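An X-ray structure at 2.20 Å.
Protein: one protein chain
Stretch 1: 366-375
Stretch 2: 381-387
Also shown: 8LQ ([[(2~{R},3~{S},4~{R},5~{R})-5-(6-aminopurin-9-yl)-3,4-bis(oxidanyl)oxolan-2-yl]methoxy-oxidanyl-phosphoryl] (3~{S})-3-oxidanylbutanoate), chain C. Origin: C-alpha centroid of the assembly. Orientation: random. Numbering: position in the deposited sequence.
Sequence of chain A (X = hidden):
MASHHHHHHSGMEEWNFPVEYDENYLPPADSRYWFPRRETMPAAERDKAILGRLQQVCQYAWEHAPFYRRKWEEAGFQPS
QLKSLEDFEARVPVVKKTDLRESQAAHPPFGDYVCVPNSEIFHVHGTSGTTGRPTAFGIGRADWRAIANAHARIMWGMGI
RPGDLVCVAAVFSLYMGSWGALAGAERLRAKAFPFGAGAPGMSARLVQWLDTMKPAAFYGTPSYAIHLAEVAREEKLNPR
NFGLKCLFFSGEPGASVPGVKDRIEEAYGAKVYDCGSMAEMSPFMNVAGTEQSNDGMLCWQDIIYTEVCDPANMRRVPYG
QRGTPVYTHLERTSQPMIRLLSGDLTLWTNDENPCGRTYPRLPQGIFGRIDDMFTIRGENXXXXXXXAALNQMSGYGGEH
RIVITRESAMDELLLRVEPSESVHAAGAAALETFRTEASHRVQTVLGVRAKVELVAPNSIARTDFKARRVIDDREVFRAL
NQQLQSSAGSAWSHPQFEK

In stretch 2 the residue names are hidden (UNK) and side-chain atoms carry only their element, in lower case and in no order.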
# COMPACT_ATOMS: atom_id res chain seq x y z
N ILE A 366 -6.51 23.97 -9.47
CA ILE A 366 -5.52 23.91 -10.52
C ILE A 366 -6.19 23.34 -11.76
O ILE A 366 -6.81 22.27 -11.70
CB ILE A 366 -4.25 23.14 -10.02
CG1 ILE A 366 -3.53 23.97 -8.93
CG2 ILE A 366 -3.29 22.74 -11.19
CD1 ILE A 366 -2.60 23.25 -8.07
N PHE A 367 -6.08 24.08 -12.88
CA PHE A 367 -6.72 23.78 -14.16
C PHE A 367 -6.14 22.56 -14.87
O PHE A 367 -6.86 21.85 -15.57
CB PHE A 367 -6.69 25.02 -15.07
CG PHE A 367 -7.15 26.31 -14.41
CD1 PHE A 367 -8.38 26.38 -13.77
CD2 PHE A 367 -6.36 27.45 -14.46
CE1 PHE A 367 -8.82 27.58 -13.19
CE2 PHE A 367 -6.80 28.64 -13.87
CZ PHE A 367 -8.02 28.70 -13.23
N GLY A 368 -4.85 22.35 -14.71
CA GLY A 368 -4.14 21.25 -15.36
C GLY A 368 -2.70 21.59 -15.63
O GLY A 368 -2.24 22.67 -15.26
N ARG A 369 -1.98 20.67 -16.28
CA ARG A 369 -0.58 20.80 -16.69
C ARG A 369 -0.56 21.59 -17.99
O ARG A 369 -1.31 21.27 -18.91
CB ARG A 369 0.03 19.39 -16.89
CG ARG A 369 1.54 19.34 -16.88
CD ARG A 369 2.06 18.10 -16.18
NE ARG A 369 2.73 18.41 -14.92
CZ ARG A 369 3.01 17.52 -13.97
NH1 ARG A 369 2.68 16.24 -14.14
NH2 ARG A 369 3.61 17.89 -12.85
N ILE A 370 0.27 22.65 -18.06
CA ILE A 370 0.37 23.49 -19.25
C ILE A 370 0.63 22.64 -20.52
O ILE A 370 0.07 22.95 -21.57
CB ILE A 370 1.39 24.65 -19.06
CG1 ILE A 370 0.90 25.63 -17.98
CG2 ILE A 370 1.69 25.39 -20.40
CD1 ILE A 370 1.94 26.58 -17.46
N ASP A 371 1.40 21.53 -20.39
CA ASP A 371 1.73 20.64 -21.51
C ASP A 371 0.55 19.80 -22.00
O ASP A 371 0.55 19.33 -23.15
CB ASP A 371 2.95 19.75 -21.17
CG ASP A 371 4.26 20.42 -21.50
OD1 ASP A 371 4.48 20.75 -22.69
OD2 ASP A 371 5.07 20.63 -20.57
N ASP A 372 -0.47 19.63 -21.16
CA ASP A 372 -1.66 18.87 -21.51
C ASP A 372 -2.59 19.65 -22.44
O ASP A 372 -3.39 19.03 -23.17
CB ASP A 372 -2.40 18.39 -20.25
CG ASP A 372 -1.68 17.28 -19.51
OD1 ASP A 372 -0.68 16.74 -20.06
OD2 ASP A 372 -2.11 16.94 -18.38
N MET A 373 -2.50 20.99 -22.39
CA MET A 373 -3.28 21.90 -23.22
C MET A 373 -3.02 21.63 -24.72
O MET A 373 -1.89 21.35 -25.13
CB MET A 373 -2.94 23.36 -22.85
CG MET A 373 -3.73 24.39 -23.66
SD MET A 373 -2.73 25.58 -24.60
CE MET A 373 -2.20 24.61 -25.94
N PHE A 374 -4.08 21.72 -25.53
CA PHE A 374 -4.04 21.57 -26.99
C PHE A 374 -4.77 22.76 -27.62
O PHE A 374 -5.56 23.43 -26.96
CB PHE A 374 -4.64 20.22 -27.44
CG PHE A 374 -6.03 19.97 -26.90
CD1 PHE A 374 -6.21 19.38 -25.65
CD2 PHE A 374 -7.16 20.35 -27.62
CE1 PHE A 374 -7.50 19.19 -25.13
CE2 PHE A 374 -8.44 20.16 -27.10
CZ PHE A 374 -8.60 19.57 -25.86
N THR A 375 -4.48 23.03 -28.89
CA THR A 375 -5.07 24.16 -29.59
C THR A 375 -5.91 23.73 -30.79
O THR A 375 -5.45 22.97 -31.64
CB THR A 375 -3.96 25.17 -29.95
OG1 THR A 375 -3.37 25.62 -28.73
CG2 THR A 375 -4.48 26.38 -30.71
N UNK A 381 -7.22 25.09 -25.23
CA UNK A 381 -8.14 24.26 -24.45
C UNK A 381 -7.42 23.32 -23.50
O UNK A 381 -6.50 22.60 -23.91
c UNK A 381 -9.83 24.39 -26.42
c UNK A 381 -10.04 23.73 -27.72
c UNK A 381 -10.17 22.66 -24.57
c UNK A 381 -9.14 23.47 -25.38
N UNK A 382 -7.88 23.27 -22.23
CA UNK A 382 -7.41 22.35 -21.21
C UNK A 382 -8.41 21.19 -21.13
O UNK A 382 -9.61 21.44 -21.17
c UNK A 382 -3.38 24.95 -19.56
c UNK A 382 -3.58 23.68 -19.03
o UNK A 382 -2.15 25.56 -19.50
c UNK A 382 -4.44 25.61 -20.18
c UNK A 382 -5.69 24.99 -20.26
c UNK A 382 -4.83 23.07 -19.13
c UNK A 382 -5.91 23.73 -19.72
c UNK A 382 -7.26 23.06 -19.85
N UNK A 383 -7.95 19.91 -21.03
CA UNK A 383 -8.90 18.79 -20.95
C UNK A 383 -9.97 18.91 -19.87
O UNK A 383 -11.10 18.42 -20.06
c UNK A 383 -6.55 19.43 -21.01
c UNK A 383 -7.99 17.58 -20.71
c UNK A 383 -6.69 17.97 -21.32
N UNK A 384 -9.64 19.60 -18.75
CA UNK A 384 -10.54 19.83 -17.62
C UNK A 384 -11.76 20.69 -17.99
O UNK A 384 -12.79 20.59 -17.31
o UNK A 384 -9.30 21.70 -16.72
c UNK A 384 -9.80 20.41 -16.43
N UNK A 385 -11.64 21.54 -19.03
CA UNK A 385 -12.74 22.42 -19.49
C UNK A 385 -13.83 21.58 -20.17
O UNK A 385 -15.02 21.84 -19.97
o UNK A 385 -10.05 24.97 -21.77
c UNK A 385 -11.26 24.51 -19.77
o UNK A 385 -10.40 26.64 -20.39
c UNK A 385 -12.22 23.52 -20.43
c UNK A 385 -10.53 25.44 -20.72
N UNK A 386 -13.42 20.54 -20.92
CA UNK A 386 -14.28 19.56 -21.61
C UNK A 386 -14.97 18.68 -20.57
O UNK A 386 -16.19 18.47 -20.65
c UNK A 386 -13.09 19.67 -23.85
c UNK A 386 -14.24 17.50 -23.14
c UNK A 386 -13.48 18.76 -22.66
c UNK A 386 -11.85 19.26 -24.58
N UNK A 387 -14.20 18.18 -19.57
CA UNK A 387 -14.70 17.36 -18.48
C UNK A 387 -15.78 18.12 -17.72
O UNK A 387 -16.83 17.55 -17.46
o UNK A 387 -13.42 16.04 -15.35
c UNK A 387 -13.90 15.93 -16.49
c UNK A 387 -13.54 16.98 -17.53
o UNK A 387 -14.62 14.97 -16.85
N9 8LQ C . -2.43 17.53 -9.56
C8 8LQ C . -2.20 17.02 -8.33
N7 8LQ C . -3.15 17.46 -7.51
C5 8LQ C . -3.96 18.27 -8.21
C6 8LQ C . -5.09 18.94 -7.91
N6 8LQ C . -5.54 18.89 -6.66
N1 8LQ C . -5.75 19.68 -8.83
C2 8LQ C . -5.29 19.74 -10.15
N3 8LQ C . -4.16 18.98 -10.45
C4 8LQ C . -3.51 18.30 -9.48
CAA 8LQ C . 1.10 13.21 -4.48
CAZ 8LQ C . -0.17 14.07 -4.71
OAE 8LQ C . -1.29 13.21 -4.96
CAL 8LQ C . -0.02 15.04 -5.89
CAS 8LQ C . 0.37 14.28 -7.17
OAC 8LQ C . -0.49 13.67 -7.81
OAQ 8LQ C . 1.71 14.28 -7.48
PBC 8LQ C . 2.29 13.81 -8.89
OAH 8LQ C . 1.92 12.27 -8.98
OAD 8LQ C . 3.73 14.06 -9.06
O5' 8LQ C . 1.47 14.66 -9.95
C5' 8LQ C . 1.47 16.07 -9.77
C4' 8LQ C . 0.62 16.72 -10.83
O4' 8LQ C . -0.74 16.21 -10.73
C3' 8LQ C . 0.53 18.15 -10.51
O3' 8LQ C . 1.67 18.86 -11.07
C2' 8LQ C . -0.79 18.52 -11.18
O2' 8LQ C . -0.65 18.59 -12.66
C1' 8LQ C . -1.64 17.32 -10.82
O HOH W 1 -6.66 19.91 -17.61

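Position 381 carries four side-chain carbons, forked at the first, with one arm two carbons long; the one-carbon arm lies 3.7 Å from Phe 374 CZ. That is isoleucine, and no other standard residue has this pattern. Its backbone forms an antiparallel hydrogen-bonded pair with Phe 374: Ile 381 N gives to Phe 374 O at 2.9 Å, and Phe 374 N gives to Ile 381 O at 3.0 Å. Both side chains lie on the same face of the sheet, so Ile 381 CG2 packs against the Phe 374 ring. A beta-branched, apolar residue suits an extended strand and a buried aromatic neighbour.

Position 382 has one carbon leading to a six-carbon ring that bears an oxygen. Met 373 CB sits over the ring face, 3.8 Å from the centroid of the 382 ring, and Ile 370 CA lies at the edge, 3.3 Å from the oxygen of 382. This is tyrosine. Its CA-to-CB bond points away from stretch 1, yet the ring comes back to it. The flat ring offers a face to Met 373 and an edge to Ile 370. At Gly 368 an ideal CB would come within 3.3 Å of Tyr 382 CD2, and the backbone angles there by themselves call for glycine.

At position 383 three carbons close a ring onto the backbone nitrogen, and one of them lies 4.1 Å from Phe 374 CE1, near the plane of that ring: proline. The closed ring restricts the backbone, and its CG offers carbon to Phe 374.

Position 384 has one carbon and one oxygen, the latter 2.7 Å from Phe 367 O. This is serine, whose short hydroxyl donates from OG to that carbonyl. Water 1 joins the same two residues, donating to Phe 367 O at 2.8 Å and accepting from Ser 384 N at 3.2 Å.

Position 385 has three carbons, the third carrying two oxygens, and touches nothing on stretch 1. It is glutamate; its OE1 accepts a hydrogen bond from Tyr 382 N at 2.8 Å, tying its carboxylate back to the backbone of Tyr 382.

Position 386 has four carbons, forked at the first, one arm two long, and the end of the long arm lies 3.5 Å from Phe 374 CZ: isoleucine, a fitting apolar neighbour for a buried ring.

Position 387 has two carbons, the second carrying two oxygens, out of reach of stretch 1: aspartate, so its charge meets no atom of stretch 1.

The contact thus combines a strand pairing, a serine tether reinforced by water, and apolar packing: Phe 374 against Ile 381, Pro 383 and Ile 386, and Tyr 382 against Met 373.

Stretch 2, residues 381-387: IYPSEID
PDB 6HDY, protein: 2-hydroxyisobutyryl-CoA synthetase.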